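Local coordinates for secreted protein (Streptomyces lividans TK24, PDB 5LXZ), which is a copper-containing metalloradical protein of the galactose oxidase-like AA5 family, and probably acts as a copper-dependent oxidase, at residues I237-M242 with K282-T287. The protein carries 1 engineered substitution. Numbering follows the deposited sequence.
Sequences IKVDPM and KTKAWT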
loop_
_atom_site.group_PDB
_atom_site.type_symbol
_atom_site.label_atom_id
_atom_site.label_comp_id
_atom_site.label_asym_id
_atom_site.label_seq_id
_atom_site.Cartn_x
_atom_site.Cartn_y
_atom_site.Cartn_z
ATOM N N ILE A 237 5.431 -19.290 -7.092
ATOM C CA ILE A 237 6.397 -19.784 -8.088
ATOM C C ILE A 237 7.558 -18.791 -8.168
ATOM O O ILE A 237 7.353 -17.605 -8.484
ATOM C CB ILE A 237 5.742 -19.943 -9.452
ATOM C CG1 ILE A 237 4.512 -20.861 -9.363
ATOM C CG2 ILE A 237 6.802 -20.472 -10.447
ATOM C CD1 ILE A 237 3.799 -21.062 -10.663
ATOM N N LYS A 238 8.773 -19.234 -7.893
ATOM C CA LYS A 238 9.912 -18.361 -7.907
ATOM C C LYS A 238 10.178 -17.868 -9.333
ATOM O O LYS A 238 10.123 -18.656 -10.291
ATOM C CB LYS A 238 11.157 -19.113 -7.408
ATOM C CG LYS A 238 12.391 -18.242 -7.273
ATOM C CD LYS A 238 13.460 -18.951 -6.437
ATOM C CE LYS A 238 14.542 -18.011 -5.952
ATOM N NZ LYS A 238 15.379 -17.483 -7.059
ATOM N N VAL A 239 10.393 -16.566 -9.476
ATOM C CA VAL A 239 10.840 -15.957 -10.709
ATOM C C VAL A 239 12.141 -15.240 -10.461
ATOM O O VAL A 239 12.673 -15.276 -9.362
ATOM C CB VAL A 239 9.729 -15.035 -11.316
ATOM C CG1 VAL A 239 8.496 -15.872 -11.659
ATOM C CG2 VAL A 239 9.417 -13.804 -10.450
ATOM N N ASP A 240 12.659 -14.519 -11.454
ATOM C CA ASP A 240 13.942 -13.840 -11.204
ATOM C C ASP A 240 13.807 -12.851 -10.053
ATOM O O ASP A 240 12.784 -12.134 -9.989
ATOM C CB ASP A 240 14.427 -13.051 -12.413
ATOM C CG ASP A 240 15.002 -13.907 -13.501
ATOM O OD1 ASP A 240 14.865 -15.165 -13.471
ATOM O OD2 ASP A 240 15.508 -13.261 -14.448
ATOM N N PRO A 241 14.823 -12.779 -9.185
ATOM C CA PRO A 241 14.816 -11.717 -8.190
ATOM C C PRO A 241 15.022 -10.343 -8.838
ATOM O O PRO A 241 15.590 -10.226 -9.918
ATOM C CB PRO A 241 16.018 -12.059 -7.329
ATOM C CG PRO A 241 16.991 -12.737 -8.262
ATOM C CD PRO A 241 16.087 -13.570 -9.113
ATOM N N MET A 242 14.533 -9.307 -8.166
ATOM C CA MET A 242 14.843 -7.953 -8.556
ATOM C C MET A 242 16.351 -7.681 -8.444
ATOM O O MET A 242 17.072 -8.360 -7.702
ATOM C CB MET A 242 14.108 -6.946 -7.662
ATOM C CG MET A 242 12.632 -7.025 -7.840
ATOM S SD MET A 242 11.744 -5.834 -6.815
ATOM C CE MET A 242 12.202 -6.390 -5.182
ATOM N N LYS A 282 6.603 -11.712 -19.843
ATOM C CA LYS A 282 6.928 -12.643 -20.954
ATOM C C LYS A 282 8.302 -13.267 -20.803
ATOM O O LYS A 282 8.542 -14.364 -21.312
ATOM C CB LYS A 282 6.838 -11.934 -22.299
ATOM C CG LYS A 282 5.418 -11.530 -22.651
ATOM C CD LYS A 282 5.357 -10.811 -23.976
ATOM C CE LYS A 282 3.909 -10.636 -24.423
ATOM N NZ LYS A 282 3.845 -10.007 -25.788
ATOM N N THR A 283 9.210 -12.603 -20.120
ATOM C CA THR A 283 10.542 -13.173 -19.848
ATOM C C THR A 283 10.772 -13.607 -18.415
ATOM O O THR A 283 11.750 -14.271 -18.120
ATOM C CB THR A 283 11.639 -12.202 -20.203
ATOM O OG1 THR A 283 11.489 -11.035 -19.386
ATOM C CG2 THR A 283 11.559 -11.778 -21.642
ATOM N N LYS A 284 9.884 -13.188 -17.511
ATOM C CA LYS A 284 10.029 -13.447 -16.073
ATOM C C LYS A 284 11.343 -12.867 -15.536
ATOM O O LYS A 284 11.925 -13.402 -14.603
ATOM C CB LYS A 284 9.825 -14.925 -15.711
ATOM C CG LYS A 284 8.442 -15.439 -16.061
ATOM C CD LYS A 284 8.351 -16.940 -15.821
ATOM C CE LYS A 284 6.950 -17.537 -16.067
ATOM N NZ LYS A 284 6.194 -16.979 -17.201
ATOM N N ALA A 285 11.725 -11.730 -16.100
ATOM C CA ALA A 285 12.958 -11.063 -15.758
ATOM C C ALA A 285 12.795 -9.587 -15.546
ATOM O O ALA A 285 11.810 -9.000 -16.017
ATOM C CB ALA A 285 14.003 -11.314 -16.851
ATOM N N TRP A 286 13.736 -9.011 -14.810
ATOM C CA TRP A 286 13.746 -7.588 -14.442
ATOM C C TRP A 286 14.848 -6.797 -15.165
ATOM O O TRP A 286 15.950 -7.302 -15.351
ATOM C CB TRP A 286 13.982 -7.424 -12.963
ATOM C CG TRP A 286 12.971 -8.055 -12.080
ATOM C CD1 TRP A 286 12.981 -9.361 -11.594
ATOM C CD2 TRP A 286 11.822 -7.428 -11.512
ATOM N NE1 TRP A 286 11.885 -9.556 -10.775
ATOM C CE2 TRP A 286 11.164 -8.397 -10.716
ATOM C CE3 TRP A 286 11.268 -6.140 -11.607
ATOM C CZ2 TRP A 286 9.982 -8.115 -10.039
ATOM C CZ3 TRP A 286 10.136 -5.854 -10.897
ATOM C CH2 TRP A 286 9.518 -6.823 -10.118
ATOM N N THR A 287 14.549 -5.556 -15.523
ATOM C CA THR A 287 15.468 -4.660 -16.213
ATOM C C THR A 287 15.387 -3.299 -15.527
ATOM O O THR A 287 14.273 -2.798 -15.366
ATOM C CB THR A 287 15.073 -4.500 -17.696
ATOM O OG1 THR A 287 14.846 -5.787 -18.291
ATOM C CG2 THR A 287 16.147 -3.726 -18.480
HETATM O O HOH W 1 16.020 -10.587 -14.020
HETATM O O HOH W 2 12.279 -15.789 -13.872
HETATM O O HOH W 3 13.712 -15.635 -16.349
#
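Two neighbouring blades of the kelch beta-propeller meet here: the link that leaves strand 235-238 runs alongside strand 285-288, the outermost strand of the next four-stranded blade. Trp-286 fills the seam. Its CG is anti to the carbonyl carbon (chi1 -60°), which lays the indole against the link, beside the Met-242 side chain and pointing the same way. Met-242 CG sits over one face, 3.6 Å from the centroid of the Trp-286 six-membered ring, a CH-pi contact; with chi2 extended (-179°), SD also lies over this face, 4.3 Å from that centroid, a Met-aromatic contact. At the ring's edge Trp-286 NE1 donates to Asp-240 O at 2.8 Å, with the acceptor near the indole plane but the donor well above the carbonyl plane. Leu-92 and Ala-94 of strand 91-102 also touch the indole, tying it to the preceding blade. An alanine in place of Trp-286 would remove the ring beneath Met-242 and the N-H given to Asp-240 O, and would probably loosen the seam between the blades. On the exposed side, Lys-284 O sits over the flat face of the Asp-240 carboxylate, 3.3 Å from CG, and one water joins Asp-240 OD2, at 2.8 Å, to Trp-286 N, at 2.9 Å.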